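Local atomic coordinates of glutamine cyclotransferase (Porphyromonas gingivalis W83, PDB entry 6QQL), a protein that probably catalyses, as a zinc-dependent glutaminyl-peptide cyclotransferase, the formation of pyroglutamate at the amino terminus of peptides. Residues A191-M203 with D251-P263. Sequence-based numbering, arbitrary orientation.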
loop_
_atom_site.group_PDB
_atom_site.type_symbol
_atom_site.label_atom_id
_atom_site.label_comp_id
_atom_site.label_asym_id
_atom_site.label_seq_id
_atom_site.Cartn_x
_atom_site.Cartn_y
_atom_site.Cartn_z
ATOM N N ALA A 191 -0.600 21.744 -6.372
ATOM C CA ALA A 191 -1.888 22.412 -6.468
ATOM C C ALA A 191 -2.727 21.770 -7.570
ATOM O O ALA A 191 -2.260 21.573 -8.698
ATOM C CB ALA A 191 -1.694 23.905 -6.730
ATOM N N GLY A 192 -3.965 21.431 -7.229
ATOM C CA GLY A 192 -4.854 20.771 -8.168
ATOM C C GLY A 192 -4.356 19.423 -8.634
ATOM O O GLY A 192 -4.518 19.082 -9.812
ATOM N N TYR A 193 -3.750 18.644 -7.740
ATOM C CA TYR A 193 -3.256 17.332 -8.136
ATOM C C TYR A 193 -4.393 16.497 -8.706
ATOM O O TYR A 193 -5.514 16.533 -8.195
ATOM C CB TYR A 193 -2.615 16.607 -6.944
ATOM C CG TYR A 193 -2.240 15.174 -7.280
ATOM C CD1 TYR A 193 -3.152 14.137 -7.124
ATOM C CD2 TYR A 193 -1.000 14.866 -7.787
ATOM C CE1 TYR A 193 -2.831 12.842 -7.452
ATOM C CE2 TYR A 193 -0.670 13.571 -8.120
ATOM C CZ TYR A 193 -1.584 12.557 -7.946
ATOM O OH TYR A 193 -1.252 11.254 -8.286
ATOM N N LYS A 194 -4.104 15.744 -9.768
ATOM C CA LYS A 194 -5.111 14.843 -10.316
ATOM C C LYS A 194 -4.429 13.609 -10.897
ATOM O O LYS A 194 -3.291 13.671 -11.376
ATOM C CB LYS A 194 -5.979 15.498 -11.395
ATOM C CG LYS A 194 -7.396 14.919 -11.414
ATOM C CD LYS A 194 -7.789 14.004 -12.577
ATOM C CE LYS A 194 -9.121 13.305 -12.210
ATOM N NZ LYS A 194 -9.515 12.174 -13.102
ATOM N N ALA A 195 -5.121 12.478 -10.837
ATOM C CA ALA A 195 -4.625 11.271 -11.478
ATOM C C ALA A 195 -5.811 10.566 -12.101
ATOM O O ALA A 195 -6.939 10.706 -11.631
ATOM C CB ALA A 195 -3.889 10.329 -10.511
ATOM N N GLU A 196 -5.562 9.835 -13.186
ATOM C CA GLU A 196 -6.686 9.205 -13.863
ATOM C C GLU A 196 -7.238 8.048 -13.034
ATOM O O GLU A 196 -8.458 7.856 -12.957
ATOM C CB GLU A 196 -6.267 8.742 -15.259
ATOM C CG GLU A 196 -5.927 9.862 -16.212
ATOM C CD GLU A 196 -6.951 10.976 -16.191
ATOM O OE1 GLU A 196 -6.564 12.141 -15.951
ATOM O OE2 GLU A 196 -8.148 10.690 -16.406
ATOM N N ALA A 197 -6.366 7.306 -12.358
ATOM C CA ALA A 197 -6.809 6.162 -11.579
ATOM C C ALA A 197 -5.833 5.922 -10.434
ATOM O O ALA A 197 -4.631 6.187 -10.562
ATOM C CB ALA A 197 -6.938 4.924 -12.457
ATOM N N GLY A 198 -6.359 5.423 -9.317
ATOM C CA GLY A 198 -5.547 5.082 -8.156
ATOM C C GLY A 198 -5.634 3.614 -7.778
ATOM O O GLY A 198 -6.716 3.020 -7.774
ATOM N N ILE A 199 -4.491 3.044 -7.425
ATOM C CA ILE A 199 -4.408 1.657 -6.993
ATOM C C ILE A 199 -3.699 1.659 -5.649
ATOM O O ILE A 199 -2.564 2.141 -5.557
ATOM C CB ILE A 199 -3.650 0.780 -8.009
ATOM C CG1 ILE A 199 -4.422 0.679 -9.319
ATOM C CG2 ILE A 199 -3.456 -0.606 -7.486
ATOM C CD1 ILE A 199 -3.693 -0.110 -10.389
ATOM N N LEU A 200 -4.374 1.160 -4.604
ATOM C CA LEU A 200 -3.777 1.029 -3.278
ATOM C C LEU A 200 -3.540 -0.448 -2.987
ATOM O O LEU A 200 -4.483 -1.242 -3.020
ATOM C CB LEU A 200 -4.667 1.635 -2.193
ATOM C CG LEU A 200 -4.373 1.190 -0.747
ATOM C CD1 LEU A 200 -2.991 1.704 -0.283
ATOM C CD2 LEU A 200 -5.497 1.541 0.269
ATOM N N LEU A 201 -2.289 -0.804 -2.678
ATOM C CA LEU A 201 -1.924 -2.141 -2.219
ATOM C C LEU A 201 -1.861 -2.149 -0.705
ATOM O O LEU A 201 -1.162 -1.325 -0.105
ATOM C CB LEU A 201 -0.569 -2.575 -2.767
ATOM C CG LEU A 201 -0.401 -2.512 -4.273
ATOM C CD1 LEU A 201 0.908 -3.183 -4.700
ATOM C CD2 LEU A 201 -1.604 -3.169 -4.931
ATOM N N ASP A 202 -2.592 -3.071 -0.089
ATOM C CA ASP A 202 -2.571 -3.208 1.359
ATOM C C ASP A 202 -2.618 -4.689 1.683
ATOM O O ASP A 202 -3.579 -5.375 1.332
ATOM C CB ASP A 202 -3.728 -2.447 2.007
ATOM C CG ASP A 202 -3.560 -2.317 3.498
ATOM O OD1 ASP A 202 -2.512 -2.772 4.007
ATOM O OD2 ASP A 202 -4.450 -1.741 4.164
ATOM N N MET A 203 -1.577 -5.168 2.354
ATOM C CA MET A 203 -1.424 -6.578 2.711
ATOM C C MET A 203 -1.581 -7.467 1.477
ATOM O O MET A 203 -2.604 -8.120 1.279
ATOM C CB MET A 203 -2.401 -7.010 3.809
ATOM C CG MET A 203 -2.071 -6.516 5.207
ATOM S SD MET A 203 -3.436 -6.700 6.410
ATOM C CE MET A 203 -4.562 -5.367 5.982
ATOM N N ASP A 251 -9.916 2.344 4.012
ATOM C CA ASP A 251 -8.491 2.234 3.760
ATOM C C ASP A 251 -8.007 3.541 3.144
ATOM O O ASP A 251 -8.783 4.475 2.915
ATOM C CB ASP A 251 -8.184 1.028 2.866
ATOM C CG ASP A 251 -6.823 0.444 3.140
ATOM O OD1 ASP A 251 -5.941 1.190 3.605
ATOM O OD2 ASP A 251 -6.622 -0.759 2.887
ATOM N N ASP A 252 -6.707 3.603 2.852
ATOM C CA ASP A 252 -6.140 4.843 2.338
ATOM C C ASP A 252 -6.807 5.293 1.057
ATOM O O ASP A 252 -6.709 6.473 0.718
ATOM C CB ASP A 252 -4.631 4.720 2.117
ATOM C CG ASP A 252 -3.877 4.648 3.427
ATOM O OD1 ASP A 252 -4.253 5.430 4.350
ATOM O OD2 ASP A 252 -2.912 3.844 3.517
ATOM N N HIS A 253 -7.468 4.385 0.330
ATOM C CA HIS A 253 -8.081 4.788 -0.930
ATOM C C HIS A 253 -9.335 5.617 -0.698
ATOM O O HIS A 253 -9.620 6.539 -1.479
ATOM C CB HIS A 253 -8.388 3.565 -1.801
ATOM C CG HIS A 253 -9.411 2.637 -1.222
ATOM N ND1 HIS A 253 -9.341 2.154 0.068
ATOM C CD2 HIS A 253 -10.509 2.068 -1.777
ATOM C CE1 HIS A 253 -10.366 1.351 0.290
ATOM N NE2 HIS A 253 -11.089 1.280 -0.813
ATOM N N VAL A 254 -10.033 5.393 0.413
ATOM C CA VAL A 254 -11.279 6.120 0.642
ATOM C C VAL A 254 -11.065 7.628 0.713
ATOM O O VAL A 254 -11.722 8.356 -0.050
ATOM C CB VAL A 254 -12.002 5.571 1.881
ATOM C CG1 VAL A 254 -13.169 6.491 2.202
ATOM C CG2 VAL A 254 -12.439 4.140 1.625
ATOM N N PRO A 255 -10.171 8.162 1.564
ATOM C CA PRO A 255 -9.986 9.633 1.572
ATOM C C PRO A 255 -9.643 10.194 0.215
ATOM O O PRO A 255 -10.110 11.290 -0.119
ATOM C CB PRO A 255 -8.835 9.855 2.565
ATOM C CG PRO A 255 -8.794 8.615 3.394
ATOM C CD PRO A 255 -9.270 7.492 2.524
ATOM N N VAL A 256 -8.880 9.453 -0.595
ATOM C CA VAL A 256 -8.489 9.933 -1.917
ATOM C C VAL A 256 -9.707 10.069 -2.828
ATOM O O VAL A 256 -9.824 11.033 -3.602
ATOM C CB VAL A 256 -7.407 9.010 -2.515
ATOM C CG1 VAL A 256 -7.025 9.446 -3.919
ATOM C CG2 VAL A 256 -6.164 9.031 -1.632
ATOM N N ILE A 257 -10.644 9.128 -2.740
ATOM C CA ILE A 257 -11.842 9.237 -3.558
ATOM C C ILE A 257 -12.682 10.421 -3.108
ATOM O O ILE A 257 -13.139 11.218 -3.934
ATOM C CB ILE A 257 -12.628 7.920 -3.521
ATOM C CG1 ILE A 257 -11.779 6.802 -4.145
ATOM C CG2 ILE A 257 -13.956 8.083 -4.249
ATOM C CD1 ILE A 257 -12.114 5.403 -3.651
ATOM N N LYS A 258 -12.876 10.584 -1.798
ATOM C CA LYS A 258 -13.726 11.681 -1.342
ATOM C C LYS A 258 -13.112 13.024 -1.717
ATOM O O LYS A 258 -13.704 13.793 -2.480
ATOM C CB LYS A 258 -13.994 11.593 0.172
ATOM C CG LYS A 258 -14.908 10.384 0.600
ATOM C CD LYS A 258 -16.316 10.379 -0.074
ATOM C CE LYS A 258 -17.042 9.025 0.007
ATOM N NZ LYS A 258 -18.514 9.201 -0.233
ATOM N N ASN A 259 -11.877 13.279 -1.282
ATOM C CA ASN A 259 -11.328 14.629 -1.374
ATOM C C ASN A 259 -10.591 14.931 -2.685
ATOM O O ASN A 259 -10.510 16.102 -3.077
ATOM C CB ASN A 259 -10.400 14.886 -0.190
ATOM C CG ASN A 259 -11.092 14.680 1.140
ATOM O OD1 ASN A 259 -10.516 14.103 2.062
ATOM N ND2 ASN A 259 -12.338 15.141 1.247
ATOM N N LEU A 260 -10.080 13.934 -3.398
ATOM C CA LEU A 260 -9.432 14.218 -4.668
ATOM C C LEU A 260 -10.231 13.760 -5.882
ATOM O O LEU A 260 -9.812 14.027 -7.012
ATOM C CB LEU A 260 -8.034 13.599 -4.705
ATOM C CG LEU A 260 -7.006 14.365 -3.878
ATOM C CD1 LEU A 260 -5.626 13.728 -4.015
ATOM C CD2 LEU A 260 -6.961 15.837 -4.280
ATOM N N GLY A 261 -11.348 13.058 -5.692
ATOM C CA GLY A 261 -12.153 12.647 -6.816
ATOM C C GLY A 261 -11.504 11.604 -7.677
ATOM O O GLY A 261 -11.933 11.396 -8.811
ATOM N N ILE A 262 -10.442 10.970 -7.206
ATOM C CA ILE A 262 -9.777 9.995 -8.056
ATOM C C ILE A 262 -10.390 8.610 -7.841
ATOM O O ILE A 262 -10.474 8.130 -6.693
ATOM C CB ILE A 262 -8.266 10.012 -7.800
ATOM C CG1 ILE A 262 -7.761 11.456 -7.887
ATOM C CG2 ILE A 262 -7.550 9.070 -8.769
ATOM C CD1 ILE A 262 -6.278 11.613 -7.679
ATOM N N PRO A 263 -10.819 7.928 -8.906
ATOM C CA PRO A 263 -11.307 6.549 -8.760
ATOM C C PRO A 263 -10.170 5.626 -8.352
ATOM O O PRO A 263 -9.173 5.492 -9.067
ATOM C CB PRO A 263 -11.851 6.211 -10.154
ATOM C CG PRO A 263 -11.099 7.079 -11.051
ATOM C CD PRO A 263 -10.851 8.375 -10.306
#
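Asp251 brings its carboxylate up to that of Asp202, with OD2 of Asp251 2.7 Å from OD2 of Asp202 and the two planes turned 62° apart; Asp266 adds a third acid beside Asp251. Asp202 also touches the zinc ligand Asp133, and its side chain lies about 6 Å from the zinc ion itself, so the cluster borders the metal site. The other oxygen of Asp251, OD1, accepts the backbone N-H of Asp252, which helps to fix the rotation of the carboxylate.

From here to His253 the chain curls round one methyl, CD2 of Leu200. With CG anti to the backbone N (chi1 162°), Leu200 points from the strand toward 251-253, and CD2 meets the CB of Asp252 at 3.8 Å and His253 ND1 at 3.9 Å. A branched apolar residue suits this place among polar neighbours whose ends turn to other partners: Asp252 OD1 is hydrogen-bonded to Ser181 OG and His253 NE2 to Glu214 OE2.

Helix 253-260 meets 191-203 at its two ends. It is the last helix of a long, elaborated beta-alpha-beta crossover between the adjacent parallel strands 197-202 and 264-268 of the M28-family alpha/beta fold.

At its far end, CD1 of Leu260 reaches CD1 of Tyr193 at 4.0 Å. Gly261 then turns the chain with positive phi, a conformation glycine adopts readily. Beta-branched Ile262 fills two directions at once: CD1 meets the edge of the Tyr193 ring 3.7 Å from CE1 and touches the small Ala195, while CG2 sits against Ala195 O and the backbone of Gly198, where a side chain would point at it. Pro263 rests CG against Glu196 O; though it lacks an N-H, its O accepts that of Gly198 (2.8 Å, 164° at the hydrogen), beginning the pairing of the two strands.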